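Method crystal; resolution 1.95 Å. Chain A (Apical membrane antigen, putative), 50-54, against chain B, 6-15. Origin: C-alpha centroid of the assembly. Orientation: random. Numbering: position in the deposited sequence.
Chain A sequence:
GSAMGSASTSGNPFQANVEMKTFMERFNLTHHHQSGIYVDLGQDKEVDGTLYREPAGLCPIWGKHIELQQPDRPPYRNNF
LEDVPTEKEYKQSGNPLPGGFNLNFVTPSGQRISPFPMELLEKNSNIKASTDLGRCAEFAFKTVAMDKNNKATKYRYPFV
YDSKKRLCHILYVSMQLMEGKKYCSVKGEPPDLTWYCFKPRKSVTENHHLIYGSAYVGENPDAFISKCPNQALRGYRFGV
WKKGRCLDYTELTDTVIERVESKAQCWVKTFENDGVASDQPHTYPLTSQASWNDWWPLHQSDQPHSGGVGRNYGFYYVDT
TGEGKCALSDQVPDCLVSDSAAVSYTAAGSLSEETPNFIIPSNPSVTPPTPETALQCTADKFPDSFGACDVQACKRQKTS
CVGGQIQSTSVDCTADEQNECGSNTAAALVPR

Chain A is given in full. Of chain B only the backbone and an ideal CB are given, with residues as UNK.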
ATOM      1  N   THR A  50     -23.813 -15.710  -2.840  1.00 20.87           N
ATOM      2  CA  THR A  50     -23.397 -15.013  -1.622  1.00 19.54           C
ATOM      3  C   THR A  50     -22.461 -13.895  -2.029  1.00 17.70           C
ATOM      4  O   THR A  50     -21.646 -14.014  -2.964  1.00 13.99           O
ATOM      5  CB  THR A  50     -22.729 -16.033  -0.633  1.00 18.87           C
ATOM      6  OG1 THR A  50     -23.744 -16.941  -0.231  1.00 23.05           O
ATOM      7  CG2 THR A  50     -22.163 -15.399   0.665  1.00 18.70           C
ATOM      8  N   LEU A  51     -22.623 -12.773  -1.365  1.00 18.16           N
ATOM      9  CA  LEU A  51     -21.769 -11.621  -1.589  1.00 18.72           C
ATOM     10  C   LEU A  51     -20.525 -11.729  -0.700  1.00 18.40           C
ATOM     11  O   LEU A  51     -20.627 -12.066   0.485  1.00 20.58           O
ATOM     12  CB  LEU A  51     -22.576 -10.384  -1.213  1.00 23.40           C
ATOM     13  CG  LEU A  51     -22.653  -9.150  -2.103  1.00 30.23           C
ATOM     14  CD1 LEU A  51     -24.097  -8.876  -2.490  1.00 37.11           C
ATOM     15  CD2 LEU A  51     -22.207  -8.034  -1.169  1.00 37.84           C
ATOM     16  N   TYR A  52     -19.346 -11.484  -1.268  1.00 14.39           N
ATOM     17  CA  TYR A  52     -18.107 -11.496  -0.532  1.00 15.93           C
ATOM     18  C   TYR A  52     -17.359 -10.171  -0.717  1.00 15.29           C
ATOM     19  O   TYR A  52     -17.429  -9.553  -1.792  1.00 17.12           O
ATOM     20  CB  TYR A  52     -17.205 -12.610  -1.069  1.00 15.65           C
ATOM     21  CG  TYR A  52     -17.785 -13.995  -0.819  1.00 18.04           C
ATOM     22  CD1 TYR A  52     -17.502 -14.676   0.368  1.00 15.31           C
ATOM     23  CD2 TYR A  52     -18.605 -14.610  -1.775  1.00 13.49           C
ATOM     24  CE1 TYR A  52     -18.055 -15.962   0.620  1.00 17.52           C
ATOM     25  CE2 TYR A  52     -19.184 -15.855  -1.534  1.00 15.93           C
ATOM     26  CZ  TYR A  52     -18.857 -16.548  -0.355  1.00 17.07           C
ATOM     27  OH  TYR A  52     -19.399 -17.797  -0.120  1.00 20.48           O
ATOM     28  N   ARG A  53     -16.606  -9.787   0.304  1.00 12.07           N
ATOM     29  CA  ARG A  53     -15.774  -8.601   0.232  1.00 12.03           C
ATOM     30  C   ARG A  53     -14.495  -8.904  -0.584  1.00 12.77           C
ATOM     31  O   ARG A  53     -13.892  -9.991  -0.453  1.00 14.93           O
ATOM     32  CB  ARG A  53     -15.367  -8.180   1.653  1.00 10.69           C
ATOM     33  CG  ARG A  53     -16.587  -7.868   2.522  1.00 12.75           C
ATOM     34  CD  ARG A  53     -16.231  -7.017   3.771  1.00 11.71           C
ATOM     35  NE  ARG A  53     -15.928  -5.640   3.332  1.00  7.99           N
ATOM     36  CZ  ARG A  53     -15.503  -4.681   4.151  1.00  9.99           C
ATOM     37  NH1 ARG A  53     -15.196  -5.006   5.412  1.00  9.45           N
ATOM     38  NH2 ARG A  53     -15.264  -3.444   3.684  1.00  9.92           N
ATOM     39  N   GLU A  54     -14.009  -7.907  -1.318  1.00 10.35           N
ATOM     40  CA  GLU A  54     -12.914  -8.151  -2.221  1.00 12.20           C
ATOM     41  C   GLU A  54     -11.903  -6.997  -2.135  1.00  9.60           C
ATOM     42  O   GLU A  54     -12.309  -5.838  -2.234  1.00  8.69           O
ATOM     43  CB  GLU A  54     -13.468  -8.253  -3.648  1.00 11.44           C
ATOM     44  CG  GLU A  54     -12.418  -8.667  -4.669  1.00 14.45           C
ATOM     45  CD  GLU A  54     -12.926  -8.461  -6.079  1.00 14.96           C
ATOM     46  OE1 GLU A  54     -13.674  -7.480  -6.335  1.00 15.90           O
ATOM     47  OE2 GLU A  54     -12.531  -9.240  -6.955  1.00 14.83           O
TER
ATOM     48  N   UNK B   6     -17.160 -13.686   9.621  1.00 13.59           N
ATOM     49  CA  UNK B   6     -16.091 -14.011   8.673  1.00 13.48           C
ATOM     50  C   UNK B   6     -16.237 -13.225   7.389  1.00 13.70           C
ATOM     51  O   UNK B   6     -15.247 -12.694   6.899  1.00 13.34           O
ATOM     52  CB  UNK B   6     -16.082 -15.510   8.365  1.00 13.48           C
ATOM     53  N   UNK B   7     -17.466 -13.084   6.865  1.00 14.22           N
ATOM     54  CA  UNK B   7     -17.649 -12.334   5.585  1.00 14.21           C
ATOM     55  C   UNK B   7     -17.257 -10.854   5.762  1.00 14.54           C
ATOM     56  O   UNK B   7     -16.604 -10.284   4.910  1.00 13.32           O
ATOM     57  CB  UNK B   7     -19.099 -12.431   5.107  1.00 14.21           C
ATOM     58  N   UNK B   8     -17.619 -10.268   6.905  1.00 12.07           N
ATOM     59  CA  UNK B   8     -17.330  -8.865   7.160  1.00 12.42           C
ATOM     60  C   UNK B   8     -15.808  -8.636   7.210  1.00  9.07           C
ATOM     61  O   UNK B   8     -15.378  -7.557   6.946  1.00  9.41           O
ATOM     62  CB  UNK B   8     -17.987  -8.415   8.467  1.00 12.42           C
ATOM     63  N   UNK B   9     -14.995  -9.639   7.560  1.00  9.77           N
ATOM     64  CA  UNK B   9     -13.537  -9.370   7.580  1.00  8.77           C
ATOM     65  C   UNK B   9     -12.783  -9.937   6.351  1.00  9.14           C
ATOM     66  O   UNK B   9     -11.543 -10.003   6.331  1.00 10.10           O
ATOM     67  CB  UNK B   9     -12.931  -9.963   8.854  1.00  8.77           C
ATOM     68  N   UNK B  10     -13.504 -10.268   5.296  1.00 10.79           N
ATOM     69  CA  UNK B  10     -12.875 -10.678   4.053  1.00 10.97           C
ATOM     70  C   UNK B  10     -12.810 -12.198   3.843  1.00 12.66           C
ATOM     71  O   UNK B  10     -12.114 -12.673   2.956  1.00 14.02           O
ATOM     72  CB  UNK B  10     -11.459 -10.101   4.000  1.00 10.97           C
ATOM     73  N   UNK B  11     -13.518 -12.969   4.649  1.00 13.09           N
ATOM     74  CA  UNK B  11     -13.583 -14.457   4.476  1.00 15.38           C
ATOM     75  C   UNK B  11     -13.994 -14.775   3.020  1.00 17.25           C
ATOM     76  O   UNK B  11     -14.923 -14.205   2.514  1.00 17.71           O
ATOM     77  CB  UNK B  11     -14.576 -15.083   5.457  1.00 15.38           C
ATOM     78  N   UNK B  12     -13.249 -15.627   2.316  1.00 18.47           N
ATOM     79  CA  UNK B  12     -13.447 -15.780   0.868  1.00 18.21           C
ATOM     80  C   UNK B  12     -14.384 -16.955   0.471  1.00 19.21           C
ATOM     81  O   UNK B  12     -14.703 -17.799   1.280  1.00 19.00           O
ATOM     82  CB  UNK B  12     -12.084 -15.978   0.202  1.00 18.21           C
ATOM     83  N   UNK B  13     -14.963 -16.926  -0.738  1.00 22.11           N
ATOM     84  CA  UNK B  13     -15.845 -18.050  -1.079  1.00 21.19           C
ATOM     85  C   UNK B  13     -15.165 -19.440  -0.946  1.00 22.75           C
ATOM     86  O   UNK B  13     -13.948 -19.573  -1.080  1.00 21.57           O
ATOM     87  CB  UNK B  13     -16.353 -17.869  -2.511  1.00 21.19           C
ATOM     88  N   UNK B  14     -15.950 -20.481  -0.675  1.00 24.43           N
ATOM     89  CA  UNK B  14     -15.362 -21.834  -0.673  1.00 25.20           C
ATOM     90  C   UNK B  14     -15.090 -22.317  -2.119  1.00 24.22           C
ATOM     91  O   UNK B  14     -15.990 -22.823  -2.804  1.00 26.76           O
ATOM     92  CB  UNK B  14     -16.293 -22.814   0.044  1.00 25.20           C
ATOM     93  N   UNK B  15     -13.882 -22.056  -2.599  1.00 19.72           N
ATOM     94  CA  UNK B  15     -13.558 -22.192  -3.997  1.00 18.02           C
ATOM     95  C   UNK B  15     -12.538 -23.338  -4.046  1.00 16.20           C
ATOM     96  O   UNK B  15     -11.617 -23.375  -3.226  1.00 13.30           O
ATOM     97  CB  UNK B  15     -13.022 -20.892  -4.600  1.00 18.02           C
TER

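Position 6 lies in a helix, with nothing of chain A within 5.5 Å of its ideal CB. The contact sets no preference; the deposited residue is B:Met6, whose backbone O accepts from the N atoms of positions 9 and 11.

At position 7, still helical, CA-to-CB points sideways, and the ideal CB is 4.9 Å from A:Leu51 O. A medium or long side chain could reach the strand; the carbonyl of A:Leu51 would favour a donor such as glutamine, lysine or arginine. The deposited residue is B:Glu7. Its OE2 comes 2.9 Å from A:Leu51 O, a close approach of two acceptors rather than a hydrogen bond, and 3.4 Å from A:Tyr52 CA. The backbone does clearer work: water 1 accepts from A:Arg53 N (2.8 Å) and donates to B:Glu7 O (2.8 Å) and to O of position 11 (2.9 Å), tying strand to turn.

Position 8 directs CA-to-CB away, its ideal CB 5.2 Å from A:Arg53 CD, so many polar or small residues would fit. It is B:Asp8, and its main chain makes the contact: A:Arg53 NH1 donates to B:Asp8 O (3.0 Å, N-H...O angle 160°), with the carbonyl near the guanidinium plane.

Position 9 leaves helical phi/psi and points away from chain A; it is B:Ile9.

Position 10 has phi/psi of 99/12, where a CB would jam against the preceding carbonyl O. Glycine is called for, and B:Gly10 is found, its CA 4.3 Å from A:Arg53 CB. Water 2 lies 2.7 Å from A:Arg53 O and 2.9 Å from B:Gly10 O, placed between the two carbonyls.

Position 11 has unremarkable angles (-53/128), but an ideal CB would lie 2.9 Å from B:Met6 O, a clash that again selects glycine. B:Gly11 O sits at the edge of the A:Tyr52 ring, 3.4 Å from CD1.

Position 12 points away, and a small residue is one of several possibilities; it is B:Ala12.

Position 13 is the best defined by chain A: its ideal CB is 3.6 Å from A:Tyr52 CZ. A compact apolar residue would suit the ring face, and phi of -55° admits proline. B:Pro13 makes a CH-pi contact, CB lying 3.8 Å from the A:Tyr52 ring centroid and 20° off the normal.

Position 14 points sideways, with phi of -74° compatible with proline among others. In B:Pro14, CD approaches A:Tyr52 OH to 3.4 Å.

Position 15 is out of reach and unconstrained here; it is B:Val15.

Chain B, residues 6-15: MEDIGGAPPV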
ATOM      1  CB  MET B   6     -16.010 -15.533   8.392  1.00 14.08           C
ATOM      2  CG  MET B   6     -15.588 -16.349   9.658  1.00 17.14           C
ATOM      3  SD  MET B   6     -14.027 -15.811  10.404  1.00 27.39           S
ATOM      4  CE  MET B   6     -12.992 -16.648   9.165  1.00 25.15           C
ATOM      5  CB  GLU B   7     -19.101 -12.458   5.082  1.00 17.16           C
ATOM      6  CG  GLU B   7     -19.325 -12.101   3.592  1.00 22.96           C
ATOM      7  CD  GLU B   7     -19.705 -10.632   3.358  1.00 29.60           C
ATOM      8  OE1 GLU B   7     -20.291 -10.017   4.273  1.00 36.06           O
ATOM      9  OE2 GLU B   7     -19.456 -10.109   2.245  1.00 30.59           O
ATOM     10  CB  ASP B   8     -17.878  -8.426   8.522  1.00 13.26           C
ATOM     11  CG  ASP B   8     -19.406  -8.384   8.594  1.00 17.84           C
ATOM     12  OD1 ASP B   8     -20.101  -8.372   7.559  1.00 22.32           O
ATOM     13  OD2 ASP B   8     -19.890  -8.395   9.759  1.00 22.18           O
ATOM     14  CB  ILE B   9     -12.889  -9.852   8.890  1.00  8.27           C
ATOM     15  CG1 ILE B   9     -12.969 -11.396   9.000  1.00  9.36           C
ATOM     16  CG2 ILE B   9     -13.563  -9.128  10.138  1.00  8.74           C
ATOM     17  CD1 ILE B   9     -12.105 -12.016  10.212  1.00 15.11           C
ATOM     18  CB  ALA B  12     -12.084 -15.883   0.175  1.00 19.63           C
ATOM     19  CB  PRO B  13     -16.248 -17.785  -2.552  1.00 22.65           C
ATOM     20  CG  PRO B  13     -15.331 -16.673  -3.060  1.00 23.93           C
ATOM     21  CD  PRO B  13     -14.683 -15.999  -1.860  1.00 20.19           C
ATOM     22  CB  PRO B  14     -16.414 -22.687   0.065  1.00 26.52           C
ATOM     23  CG  PRO B  14     -17.673 -21.934  -0.023  1.00 27.08           C
ATOM     24  CD  PRO B  14     -17.320 -20.453  -0.145  1.00 25.84           C
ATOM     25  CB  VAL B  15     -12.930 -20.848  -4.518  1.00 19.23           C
ATOM     26  CG1 VAL B  15     -12.081 -21.049  -5.778  1.00 17.46           C
ATOM     27  CG2 VAL B  15     -14.039 -19.788  -4.725  1.00 18.03           C
TER
HETATM   28  O   HOH W   1     -15.939 -11.466   2.490  1.00 11.07           O
HETATM   29  O   HOH W   2     -13.258 -12.561   0.280  1.00 20.86           O
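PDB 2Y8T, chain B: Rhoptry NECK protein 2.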